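Local coordinates for protein putative oxygenase (Streptomyces coelicolor, PDB 2OG5) that catalyses the iron(II)- and 2-oxoglutarate-dependent 3-hydroxylation of L-asparagine, supplying (2S,3S)-3-hydroxyasparagine for biosynthesis of the calcium-dependent lipopeptide antibiotic, at residues R198-T202 with G203-L207; R263-L266 with A267-E270; P271-E274 with R275-E278; R338-A341 with M342-A345. All coordinates share one frame; numbering follows the deposited sequence.

Contact 1 of 4, residues R198-T202 with G203-L207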
ATOM      1  N   ARG A 198      15.639   1.383   2.161  1.00 19.74           N
ATOM      2  CA  ARG A 198      16.704   2.250   1.671  1.00 19.78           C
ATOM      3  C   ARG A 198      16.026   3.403   0.940  1.00 19.79           C
ATOM      4  O   ARG A 198      15.178   3.178   0.081  1.00 20.08           O
ATOM      5  CB  ARG A 198      17.615   1.449   0.741  1.00 20.27           C
ATOM      6  CG  ARG A 198      18.823   2.182   0.234  1.00 20.27           C
ATOM      7  CD  ARG A 198      19.784   1.245  -0.481  1.00 20.20           C
ATOM      8  NE  ARG A 198      20.564   0.427   0.453  1.00 21.52           N
ATOM      9  CZ  ARG A 198      20.752  -0.890   0.363  1.00 20.32           C
ATOM     10  NH1 ARG A 198      20.221  -1.605  -0.621  1.00 20.40           N
ATOM     11  NH2 ARG A 198      21.504  -1.495   1.269  1.00 22.03           N
ATOM     12  N   ALA A 199      16.365   4.635   1.308  1.00 19.39           N
ATOM     13  CA  ALA A 199      15.804   5.805   0.657  1.00 19.28           C
ATOM     14  C   ALA A 199      16.346   5.949  -0.762  1.00 19.25           C
ATOM     15  O   ALA A 199      17.409   5.439  -1.083  1.00 19.10           O
ATOM     16  CB  ALA A 199      16.103   7.056   1.468  1.00 19.54           C
ATOM     17  N   ASP A 200      15.597   6.644  -1.611  1.00 19.41           N
ATOM     18  CA  ASP A 200      16.118   7.068  -2.915  1.00 18.90           C
ATOM     19  C   ASP A 200      17.278   8.023  -2.683  1.00 19.32           C
ATOM     20  O   ASP A 200      17.055   9.132  -2.215  1.00 19.62           O
ATOM     21  CB  ASP A 200      15.049   7.796  -3.726  1.00 19.00           C
ATOM     22  CG  ASP A 200      15.611   8.525  -4.940  1.00 19.65           C
ATOM     23  OD1 ASP A 200      16.596   8.066  -5.556  1.00 18.76           O
ATOM     24  OD2 ASP A 200      15.058   9.594  -5.274  1.00 21.61           O
ATOM     25  N   PRO A 201      18.509   7.615  -3.028  1.00 18.42           N
ATOM     26  CA  PRO A 201      19.639   8.497  -2.755  1.00 18.59           C
ATOM     27  C   PRO A 201      19.672   9.749  -3.630  1.00 18.62           C
ATOM     28  O   PRO A 201      20.394  10.696  -3.293  1.00 19.23           O
ATOM     29  CB  PRO A 201      20.843   7.608  -3.068  1.00 18.44           C
ATOM     30  CG  PRO A 201      20.367   6.683  -4.106  1.00 18.07           C
ATOM     31  CD  PRO A 201      18.947   6.377  -3.700  1.00 18.48           C
ATOM     32  N   THR A 202      18.932   9.750  -4.739  1.00 18.28           N
ATOM     33  CA  THR A 202      19.018  10.841  -5.708  1.00 18.64           C
ATOM     34  C   THR A 202      18.199  12.060  -5.300  1.00 18.31           C
ATOM     35  O   THR A 202      18.409  13.145  -5.852  1.00 19.20           O
ATOM     36  CB  THR A 202      18.578  10.415  -7.114  1.00 18.64           C
ATOM     37  OG1 THR A 202      17.156  10.274  -7.136  1.00 19.37           O
ATOM     38  CG2 THR A 202      19.260   9.110  -7.571  1.00 19.96           C
ATOM     39  N   GLY A 203      17.268  11.883  -4.365  1.00 18.67           N
ATOM     40  CA  GLY A 203      16.454  12.982  -3.853  1.00 19.21           C
ATOM     41  C   GLY A 203      15.209  13.349  -4.659  1.00 19.32           C
ATOM     42  O   GLY A 203      14.486  14.282  -4.289  1.00 19.59           O
ATOM     43  N   ARG A 204      14.949  12.648  -5.760  1.00 19.55           N
ATOM     44  CA  ARG A 204      13.825  13.004  -6.633  1.00 20.06           C
ATOM     45  C   ARG A 204      12.554  12.177  -6.426  1.00 20.31           C
ATOM     46  O   ARG A 204      11.475  12.642  -6.787  1.00 20.24           O
ATOM     47  CB  ARG A 204      14.236  12.932  -8.107  1.00 20.18           C
ATOM     48  CG  ARG A 204      15.238  14.017  -8.548  1.00 21.21           C
ATOM     49  CD  ARG A 204      15.424  14.036 -10.066  1.00 22.63           C
ATOM     50  NE  ARG A 204      14.173  14.334 -10.764  1.00 24.40           N
ATOM     51  CZ  ARG A 204      13.867  13.962 -12.004  1.00 25.13           C
ATOM     52  NH1 ARG A 204      14.705  13.241 -12.746  1.00 28.29           N
ATOM     53  NH2 ARG A 204      12.690  14.293 -12.505  1.00 25.62           N
ATOM     54  N   ALA A 205      12.674  10.962  -5.888  1.00 19.70           N
ATOM     55  CA  ALA A 205      11.512  10.096  -5.674  1.00 20.11           C
ATOM     56  C   ALA A 205      10.773  10.473  -4.395  1.00 20.39           C
ATOM     57  O   ALA A 205      11.383  10.626  -3.336  1.00 22.04           O
ATOM     58  CB  ALA A 205      11.937   8.632  -5.609  1.00 20.23           C
ATOM     59  N   GLY A 206       9.458  10.600  -4.496  1.00 19.74           N
ATOM     60  CA  GLY A 206       8.604  10.735  -3.326  1.00 19.76           C
ATOM     61  C   GLY A 206       7.278  10.027  -3.548  1.00 20.06           C
ATOM     62  O   GLY A 206       6.729  10.033  -4.648  1.00 20.83           O
ATOM     63  N   LEU A 207       6.780   9.412  -2.483  1.00 19.84           N
ATOM     64  CA  LEU A 207       5.434   8.861  -2.464  1.00 19.41           C
ATOM     65  C   LEU A 207       4.460  10.023  -2.420  1.00 19.31           C
ATOM     66  O   LEU A 207       4.641  10.953  -1.639  1.00 19.47           O
ATOM     67  CB  LEU A 207       5.240   8.011  -1.211  1.00 19.19           C
ATOM     68  CG  LEU A 207       3.832   7.467  -0.916  1.00 20.28           C
ATOM     69  CD1 LEU A 207       3.405   6.452  -1.947  1.00 21.62           C
ATOM     70  CD2 LEU A 207       3.813   6.880   0.494  1.00 20.77           C
TER
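Asp200 reaches across a tight bend and takes backbone N-H groups of Arg204 and Ala205 on one carboxylate oxygen. The bend is a type I beta turn from Asp200 to Gly203, combined with an Asx turn at Asp200. It lies in the loop between strands 191-196 and 207-211 of the jelly-roll.

The Asp200 side chain starts at CB, which packs on the methyl of Ala205 (CB to CB 3.7 Å). CG stands anti to the backbone N (chi1 167°), and this turns the carboxylate toward the N-H groups of the bend. CG also lies against the same methyl. From there the two oxygens part. OD2 accepts from Ala205 N at 2.8 Å, a nearly straight bond on the anti side and somewhat out of the carboxylate plane. Arg204 N adds a weak, bent bond to OD2 at 3.1 Å. OD1 serves Thr202. Thr202 N comes to it from above the carboxylate plane at 3.0 Å, and this bond closes the Asx turn. The carboxylate is therefore held through both oxygens, which should fix its rotation.

The backbone bond of the turn itself, Gly203 N to Asp200 O, is weak at 3.5 Å. Asp200 O also accepts from Arg295. Gly203 has a positive phi, 84°, where a CB would crowd Thr202 O. The guanidinium of Arg204 leads away to a salt bridge with Glu315. Ala205 lies about 4 Å, side chain to side chain, from Arg325, which binds 2-oxoglutarate. Within the turn, Thr202 OG1 donates to the syn lone pair of Asp200 OD1 at 2.8 Å.

Contact 2 of 4, residues R263-L266 with A267-E270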
ATOM      1  N   ARG A 263     -12.982   4.470  -5.950  1.00 19.70           N
ATOM      2  CA  ARG A 263     -12.373   3.391  -6.704  1.00 20.18           C
ATOM      3  C   ARG A 263     -11.982   3.966  -8.063  1.00 19.50           C
ATOM      4  O   ARG A 263     -12.844   4.191  -8.922  1.00 19.90           O
ATOM      5  CB  ARG A 263     -13.376   2.247  -6.840  1.00 20.55           C
ATOM      6  CG  ARG A 263     -12.849   1.017  -7.521  1.00 22.13           C
ATOM      7  CD  ARG A 263     -13.857  -0.110  -7.429  1.00 25.01           C
ATOM      8  NE  ARG A 263     -14.836  -0.052  -8.496  1.00 29.60           N
ATOM      9  CZ  ARG A 263     -14.832  -0.825  -9.586  1.00 33.18           C
ATOM     10  NH1 ARG A 263     -13.878  -1.725  -9.807  1.00 34.54           N
ATOM     11  NH2 ARG A 263     -15.797  -0.687 -10.478  1.00 33.46           N
ATOM     12  N   VAL A 264     -10.695   4.251  -8.243  1.00 19.13           N
ATOM     13  CA  VAL A 264     -10.228   4.859  -9.482  1.00 19.69           C
ATOM     14  C   VAL A 264      -8.753   4.563  -9.723  1.00 20.31           C
ATOM     15  O   VAL A 264      -7.978   4.403  -8.782  1.00 19.83           O
ATOM     16  CB  VAL A 264     -10.468   6.399  -9.478  1.00 19.75           C
ATOM     17  CG1 VAL A 264      -9.514   7.115  -8.524  1.00 20.14           C
ATOM     18  CG2 VAL A 264     -10.378   6.987 -10.900  1.00 19.74           C
ATOM     19  N   ASP A 265      -8.390   4.473 -10.998  1.00 20.86           N
ATOM     20  CA  ASP A 265      -6.988   4.388 -11.403  1.00 21.55           C
ATOM     21  C   ASP A 265      -6.853   5.325 -12.584  1.00 22.13           C
ATOM     22  O   ASP A 265      -7.450   5.073 -13.623  1.00 22.05           O
ATOM     23  CB  ASP A 265      -6.643   2.946 -11.782  1.00 21.61           C
ATOM     24  CG  ASP A 265      -5.187   2.761 -12.152  1.00 22.31           C
ATOM     25  OD1 ASP A 265      -4.609   3.662 -12.777  1.00 23.17           O
ATOM     26  OD2 ASP A 265      -4.628   1.696 -11.818  1.00 25.35           O
ATOM     27  N   LEU A 266      -6.126   6.428 -12.419  1.00 22.76           N
ATOM     28  CA  LEU A 266      -6.090   7.446 -13.477  1.00 24.30           C
ATOM     29  C   LEU A 266      -5.374   6.957 -14.739  1.00 25.25           C
ATOM     30  O   LEU A 266      -5.530   7.560 -15.800  1.00 26.30           O
ATOM     31  CB  LEU A 266      -5.536   8.778 -12.963  1.00 24.72           C
ATOM     32  CG  LEU A 266      -6.531   9.532 -12.065  1.00 26.56           C
ATOM     33  CD1 LEU A 266      -5.853  10.693 -11.389  1.00 30.69           C
ATOM     34  CD2 LEU A 266      -7.733  10.023 -12.850  1.00 28.93           C
ATOM     35  N   ALA A 267      -4.646   5.846 -14.642  1.00 25.97           N
ATOM     36  CA  ALA A 267      -4.023   5.211 -15.806  1.00 26.83           C
ATOM     37  C   ALA A 267      -4.945   4.211 -16.495  1.00 27.81           C
ATOM     38  O   ALA A 267      -4.953   4.132 -17.723  1.00 29.55           O
ATOM     39  CB  ALA A 267      -2.721   4.525 -15.412  1.00 26.99           C
ATOM     40  N   ALA A 268      -5.724   3.462 -15.717  1.00 27.96           N
ATOM     41  CA  ALA A 268      -6.511   2.345 -16.237  1.00 27.65           C
ATOM     42  C   ALA A 268      -8.000   2.681 -16.407  1.00 27.89           C
ATOM     43  O   ALA A 268      -8.643   2.189 -17.339  1.00 29.40           O
ATOM     44  CB  ALA A 268      -6.342   1.132 -15.344  1.00 28.08           C
ATOM     45  N   THR A 269      -8.548   3.519 -15.530  1.00 26.97           N
ATOM     46  CA  THR A 269      -9.984   3.825 -15.572  1.00 26.52           C
ATOM     47  C   THR A 269     -10.332   4.626 -16.831  1.00 26.50           C
ATOM     48  O   THR A 269      -9.740   5.671 -17.097  1.00 26.54           O
ATOM     49  CB  THR A 269     -10.449   4.595 -14.319  1.00 26.15           C
ATOM     50  OG1 THR A 269     -10.175   3.816 -13.145  1.00 23.78           O
ATOM     51  CG2 THR A 269     -11.956   4.897 -14.389  1.00 26.03           C
ATOM     52  N   GLU A 270     -11.292   4.116 -17.596  1.00 26.77           N
ATOM     53  CA  GLU A 270     -11.720   4.726 -18.852  1.00 27.48           C
ATOM     54  C   GLU A 270     -13.104   5.342 -18.672  1.00 27.25           C
ATOM     55  O   GLU A 270     -14.025   4.660 -18.219  1.00 26.96           O
ATOM     56  CB  GLU A 270     -11.805   3.658 -19.943  1.00 28.19           C
ATOM     57  CG  GLU A 270     -10.461   3.087 -20.386  1.00 31.54           C
ATOM     58  CD  GLU A 270      -9.636   4.054 -21.218  1.00 36.03           C
ATOM     59  OE1 GLU A 270     -10.220   4.967 -21.845  1.00 39.92           O
ATOM     60  OE2 GLU A 270      -8.395   3.896 -21.253  1.00 40.02           O
TER
HETATM   61  O   HOH W   1      -8.219   7.936 -16.479  1.00 37.23           O
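Asp265 and Thr269 face each other across a tight backbone turn, their CA atoms 5.2 Å apart, and Thr269 N closes it with a bond to Asp265 O at 2.7 Å. This bond lies in the carbonyl plane and is nearly straight. Ala268 N adds a weak one to the same oxygen.

The Asp265 side chain holds the start of the turn. Its CG is anti to the backbone N (chi1 -177°), which carries OD1 round to the N-H groups that follow. Ala267 N meets Asp265 OD1 at 2.9 Å, nearly in line with the bond from CG to that oxygen. Ala268 N comes to the same oxygen, Asp265 OD1, from above the carboxylate plane, at 3.2 Å. The Ala268 methyl packs against the carboxylate.

The OD1 bond from Ala267, two residues on, makes an Asx turn. The loop joins strands 260-262 and 270-271 and runs beside strand 176-179 of the jelly-roll. Asp265 touches His179, an iron ligand, which places the turn in the second shell of the metal site; the ion bound here is sodium, about 8 Å from the Asp265 side chain.

Thr269 returns a bond from the far side of the turn. Its OG1 accepts from Asp265 N at 2.9 Å and is also hydrogen-bonded to Thr234. Val264 crosses Thr269 at about a right angle, with CG2 3.9 Å from OG1. The Leu266 side chain touches both Thr177 and Phe178 of strand 176-179 and Gln284 and Phe287 of helix 274-290. One water donates to both Leu266 O and Thr269 O, each at 2.8 Å, and links these carbonyls across the turn.

Contact 3 of 4, residues P271-E274 with R275-E278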
ATOM      1  N   PRO A 271     -13.259   6.628 -19.035  1.00 27.38           N
ATOM      2  CA  PRO A 271     -14.579   7.248 -18.986  1.00 27.51           C
ATOM      3  C   PRO A 271     -15.438   6.760 -20.146  1.00 27.82           C
ATOM      4  O   PRO A 271     -14.928   6.621 -21.261  1.00 27.96           O
ATOM      5  CB  PRO A 271     -14.267   8.738 -19.145  1.00 27.45           C
ATOM      6  CG  PRO A 271     -13.018   8.773 -19.936  1.00 27.21           C
ATOM      7  CD  PRO A 271     -12.227   7.567 -19.516  1.00 27.37           C
ATOM      8  N   VAL A 272     -16.719   6.525 -19.882  1.00 27.90           N
ATOM      9  CA  VAL A 272     -17.669   6.023 -20.887  1.00 28.32           C
ATOM     10  C   VAL A 272     -18.493   7.160 -21.501  1.00 28.38           C
ATOM     11  O   VAL A 272     -19.138   6.972 -22.535  1.00 28.76           O
ATOM     12  CB  VAL A 272     -18.606   4.951 -20.263  1.00 28.58           C
ATOM     13  CG1 VAL A 272     -19.798   4.641 -21.165  1.00 29.49           C
ATOM     14  CG2 VAL A 272     -17.818   3.689 -19.965  1.00 29.29           C
ATOM     15  N   THR A 273     -18.466   8.335 -20.868  1.00 28.24           N
ATOM     16  CA  THR A 273     -19.163   9.529 -21.362  1.00 27.82           C
ATOM     17  C   THR A 273     -18.230  10.739 -21.318  1.00 27.88           C
ATOM     18  O   THR A 273     -17.177  10.689 -20.679  1.00 27.69           O
ATOM     19  CB  THR A 273     -20.389   9.846 -20.495  1.00 28.06           C
ATOM     20  OG1 THR A 273     -19.963  10.175 -19.164  1.00 27.77           O
ATOM     21  CG2 THR A 273     -21.329   8.655 -20.440  1.00 27.71           C
ATOM     22  N   GLU A 274     -18.617  11.830 -21.976  1.00 27.56           N
ATOM     23  CA  GLU A 274     -17.802  13.045 -21.967  1.00 27.38           C
ATOM     24  C   GLU A 274     -17.761  13.697 -20.585  1.00 26.83           C
ATOM     25  O   GLU A 274     -16.712  14.189 -20.174  1.00 26.97           O
ATOM     26  CB  GLU A 274     -18.279  14.063 -23.015  1.00 27.87           C
ATOM     27  CG  GLU A 274     -17.447  15.361 -23.059  1.00 29.40           C
ATOM     28  CD  GLU A 274     -15.939  15.115 -23.128  1.00 33.79           C
ATOM     29  OE1 GLU A 274     -15.501  14.307 -23.977  1.00 37.14           O
ATOM     30  OE2 GLU A 274     -15.186  15.727 -22.332  1.00 35.86           O
ATOM     31  N   ARG A 275     -18.888  13.714 -19.874  1.00 26.11           N
ATOM     32  CA  ARG A 275     -18.914  14.301 -18.537  1.00 25.51           C
ATOM     33  C   ARG A 275     -17.995  13.509 -17.597  1.00 24.94           C
ATOM     34  O   ARG A 275     -17.329  14.096 -16.746  1.00 24.66           O
ATOM     35  CB  ARG A 275     -20.341  14.410 -17.978  1.00 25.60           C
ATOM     36  CG  ARG A 275     -21.029  13.108 -17.584  1.00 25.55           C
ATOM     37  CD  ARG A 275     -22.195  13.412 -16.655  1.00 25.44           C
ATOM     38  NE  ARG A 275     -22.973  12.232 -16.294  1.00 25.62           N
ATOM     39  CZ  ARG A 275     -23.946  12.230 -15.383  1.00 25.98           C
ATOM     40  NH1 ARG A 275     -24.276  13.341 -14.732  1.00 27.12           N
ATOM     41  NH2 ARG A 275     -24.605  11.113 -15.127  1.00 25.12           N
ATOM     42  N   ALA A 276     -17.948  12.191 -17.781  1.00 24.24           N
ATOM     43  CA  ALA A 276     -17.041  11.327 -17.017  1.00 23.91           C
ATOM     44  C   ALA A 276     -15.581  11.684 -17.295  1.00 23.53           C
ATOM     45  O   ALA A 276     -14.770  11.761 -16.372  1.00 23.81           O
ATOM     46  CB  ALA A 276     -17.292   9.867 -17.342  1.00 23.40           C
ATOM     47  N   ALA A 277     -15.250  11.901 -18.565  1.00 23.43           N
ATOM     48  CA  ALA A 277     -13.901  12.317 -18.945  1.00 23.11           C
ATOM     49  C   ALA A 277     -13.513  13.642 -18.289  1.00 23.02           C
ATOM     50  O   ALA A 277     -12.412  13.767 -17.750  1.00 22.71           O
ATOM     51  CB  ALA A 277     -13.778  12.413 -20.463  1.00 23.25           C
ATOM     52  N   GLU A 278     -14.412  14.625 -18.332  1.00 22.74           N
ATOM     53  CA  GLU A 278     -14.174  15.915 -17.678  1.00 23.03           C
ATOM     54  C   GLU A 278     -13.993  15.740 -16.170  1.00 22.39           C
ATOM     55  O   GLU A 278     -13.134  16.385 -15.571  1.00 22.04           O
ATOM     56  CB  GLU A 278     -15.318  16.902 -17.948  1.00 23.36           C
ATOM     57  CG  GLU A 278     -15.073  18.313 -17.402  1.00 24.12           C
ATOM     58  CD  GLU A 278     -16.172  19.285 -17.765  1.00 25.40           C
ATOM     59  OE1 GLU A 278     -16.215  19.728 -18.935  1.00 29.09           O
ATOM     60  OE2 GLU A 278     -16.993  19.614 -16.877  1.00 28.80           O
TER
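Pro271 lays its ring against the first turn of helix 274-290, with CB 3.7 Å from the Ala276 methyl and CG 3.8 Å from that of Ala277. Both alanines direct their CB atoms toward the preceding segment. The ring and the two methyls form a small apolar contact where the chain enters the helix.

Thr273 approaches the helix end from another direction. Its OG1 sits between the backbone N and the carbonyl carbon (chi1 64°), and this position brings it within reach of the first-turn N-H groups. There it accepts from Ala276 N at 3.2 Å. The Ala276 methyl and CG of Arg275 also pack on OG1. The same hydroxyl is hydrogen-bonded to Glu231, and Arg275 NE makes a salt bridge to that carboxylate. One acidic side chain thus holds both the cap residue and the arginine two places on.

Glu274 turns outward. Its chain bends at chi2 (49°) and leads OE2 to a salt bridge with Arg281, two turns further along the helix. Glu278 OE1 is 5.3 Å from Glu274 OE2; the salt bridge to Arg281 may ease the repulsion between them.

In the backbone, Thr273 O accepts from Ala277 N at 3.1 Å and Glu274 O from Glu278 N at 3.0 Å. These are the first regular helix bonds. With Thr273 before them and its hydroxyl bonded to Ala276 N, the arrangement is a classic threonine N-cap, here starting helix 274-290 just after strand 270-271.

Contact 4 of 4, residues R338-A341 with M342-A345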
ATOM      1  N   ARG A 338     -14.335 -12.128   4.082  1.00 18.18           N
ATOM      2  CA  ARG A 338     -15.150 -11.784   2.923  1.00 19.22           C
ATOM      3  C   ARG A 338     -14.642 -12.371   1.605  1.00 18.90           C
ATOM      4  O   ARG A 338     -15.427 -12.527   0.680  1.00 19.50           O
ATOM      5  CB  ARG A 338     -15.254 -10.264   2.780  1.00 19.52           C
ATOM      6  CG  ARG A 338     -15.976  -9.575   3.905  1.00 22.19           C
ATOM      7  CD  ARG A 338     -16.134  -8.098   3.633  1.00 24.30           C
ATOM      8  NE  ARG A 338     -16.843  -7.892   2.379  1.00 28.75           N
ATOM      9  CZ  ARG A 338     -16.389  -7.192   1.338  1.00 31.35           C
ATOM     10  NH1 ARG A 338     -15.222  -6.556   1.378  1.00 33.41           N
ATOM     11  NH2 ARG A 338     -17.139  -7.110   0.239  1.00 32.66           N
ATOM     12  N   SER A 339     -13.348 -12.673   1.532  1.00 18.47           N
ATOM     13  CA  SER A 339     -12.716 -13.189   0.321  1.00 18.61           C
ATOM     14  C   SER A 339     -12.479 -14.695   0.362  1.00 18.75           C
ATOM     15  O   SER A 339     -11.749 -15.229  -0.478  1.00 18.23           O
ATOM     16  CB  SER A 339     -11.385 -12.465   0.076  1.00 18.74           C
ATOM     17  OG  SER A 339     -10.508 -12.584   1.186  1.00 18.96           O
ATOM     18  N   ARG A 340     -13.112 -15.397   1.293  1.00 18.64           N
ATOM     19  CA  ARG A 340     -12.877 -16.843   1.450  1.00 18.61           C
ATOM     20  C   ARG A 340     -13.052 -17.636   0.146  1.00 19.57           C
ATOM     21  O   ARG A 340     -12.298 -18.561  -0.107  1.00 19.02           O
ATOM     22  CB  ARG A 340     -13.780 -17.420   2.551  1.00 19.31           C
ATOM     23  CG  ARG A 340     -13.629 -18.927   2.798  1.00 18.59           C
ATOM     24  CD  ARG A 340     -12.257 -19.322   3.263  1.00 18.82           C
ATOM     25  NE  ARG A 340     -12.141 -20.775   3.433  1.00 18.92           N
ATOM     26  CZ  ARG A 340     -11.880 -21.644   2.462  1.00 20.36           C
ATOM     27  NH1 ARG A 340     -11.680 -21.244   1.219  1.00 20.20           N
ATOM     28  NH2 ARG A 340     -11.808 -22.938   2.744  1.00 20.69           N
ATOM     29  N   ALA A 341     -14.036 -17.266  -0.666  1.00 19.64           N
ATOM     30  CA  ALA A 341     -14.285 -17.943  -1.941  1.00 19.73           C
ATOM     31  C   ALA A 341     -13.101 -17.857  -2.906  1.00 20.38           C
ATOM     32  O   ALA A 341     -12.984 -18.679  -3.822  1.00 20.35           O
ATOM     33  CB  ALA A 341     -15.549 -17.382  -2.595  1.00 20.57           C
ATOM     34  N   MET A 342     -12.243 -16.858  -2.709  1.00 20.23           N
ATOM     35  CA  MET A 342     -11.043 -16.673  -3.531  1.00 20.81           C
ATOM     36  C   MET A 342      -9.742 -17.190  -2.891  1.00 20.06           C
ATOM     37  O   MET A 342      -8.670 -17.044  -3.488  1.00 19.86           O
ATOM     38  CB  MET A 342     -10.870 -15.185  -3.860  1.00 21.20           C
ATOM     39  CG  MET A 342     -11.981 -14.630  -4.712  1.00 22.99           C
ATOM     40  SD  MET A 342     -11.552 -12.984  -5.253  1.00 27.11           S
ATOM     41  CE  MET A 342     -12.974 -12.547  -6.212  1.00 26.00           C
ATOM     42  N   ARG A 343      -9.828 -17.779  -1.692  1.00 18.99           N
ATOM     43  CA  ARG A 343      -8.647 -18.165  -0.910  1.00 18.81           C
ATOM     44  C   ARG A 343      -8.633 -19.655  -0.598  1.00 18.93           C
ATOM     45  O   ARG A 343      -9.079 -20.076   0.465  1.00 17.94           O
ATOM     46  CB  ARG A 343      -8.609 -17.365   0.404  1.00 18.40           C
ATOM     47  CG  ARG A 343      -8.401 -15.866   0.189  1.00 18.52           C
ATOM     48  CD  ARG A 343      -8.223 -15.062   1.484  1.00 18.16           C
ATOM     49  NE  ARG A 343      -9.429 -15.076   2.312  1.00 17.89           N
ATOM     50  CZ  ARG A 343      -9.678 -15.941   3.290  1.00 18.15           C
ATOM     51  NH1 ARG A 343      -8.792 -16.862   3.642  1.00 17.86           N
ATOM     52  NH2 ARG A 343     -10.831 -15.864   3.940  1.00 17.77           N
ATOM     53  N   PRO A 344      -8.104 -20.472  -1.516  1.00 18.64           N
ATOM     54  CA  PRO A 344      -8.059 -21.906  -1.278  1.00 18.99           C
ATOM     55  C   PRO A 344      -7.433 -22.259   0.073  1.00 19.24           C
ATOM     56  O   PRO A 344      -6.486 -21.607   0.510  1.00 20.23           O
ATOM     57  CB  PRO A 344      -7.214 -22.432  -2.442  1.00 18.86           C
ATOM     58  CG  PRO A 344      -7.450 -21.460  -3.503  1.00 18.93           C
ATOM     59  CD  PRO A 344      -7.534 -20.127  -2.828  1.00 19.21           C
ATOM     60  N   ALA A 345      -8.010 -23.249   0.739  1.00 19.65           N
ATOM     61  CA  ALA A 345      -7.541 -23.714   2.040  1.00 19.89           C
ATOM     62  C   ALA A 345      -7.544 -22.626   3.116  1.00 19.46           C
ATOM     63  O   ALA A 345      -6.800 -22.725   4.086  1.00 19.59           O
ATOM     64  CB  ALA A 345      -6.138 -24.294   1.901  1.00 21.55           C
TER
HETATM   65  O   HOH W   2     -10.566 -24.429   0.131  1.00 40.37           O
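Arg340 and Arg343 cross at about a right angle, their guanidinium planes turned 55° apart. Over one face of the Arg343 group lies CA of Arg340, 3.4 Å from NH2. At its edge is Ser339, whose OG accepts from Arg343 NE at 2.9 Å and lies close to the guanidinium plane. Ala345 C sits over one face of the Arg340 guanidinium, toward its rim. A water lies at its edge, in plane, and accepts from Arg340 NH2 and from Ala345 N (2.9 Å).

The Arg343 chain bends at chi3 (-65°), and this folds the guanidinium back over the backbone of Arg340. Asp346 forms a salt bridge with Arg343 NH1, and Gly347 O accepts from the same nitrogen. The nearby acid may also offset the two positive charges, whose closest charged atoms, Arg340 NE and Arg343 NH2, are 5.1 Å apart.

The backbone here is a short 3-10 turn in the loop between strands 326-333 and 349-350. Met342 N bonds to Ser339 O at 2.8 Å, and Arg343 N to Arg340 O at 3.0 Å. Both donors come from above the carbonyl planes, a geometry consistent with the tight 3-10 coil.

Ser339 OG is also hydrogen-bonded to Leu336 O, earlier in the chain. The side chains of Ser339 and Arg343 touch Leu350 of strand 349-350. The Met342 chain is extended beyond CG and touches His185, His187 and Ala353.

The four contacts follow one another along the chain, and each is a local turn or helix start. Contact 1 lies between strands 191-196 and 207-211. Contacts 2 and 3 adjoin in the sequence, through strand 270-271 into helix 274-290, with centres 12 Å apart. Contact 4 comes last, between strands 326-333 and 349-350, with its centre about 37 Å from that of contact 1, on the opposite side of the chain's centre. Contact 1 borders the 2-oxoglutarate-binding arginine and contact 2 an iron ligand, their centres 25 Å apart. Contact 3 is at the surface, away from the annotated sites. Contacts 1 and 2 thus lie in loops beside the active site, while contacts 3 and 4 shape more distant connections.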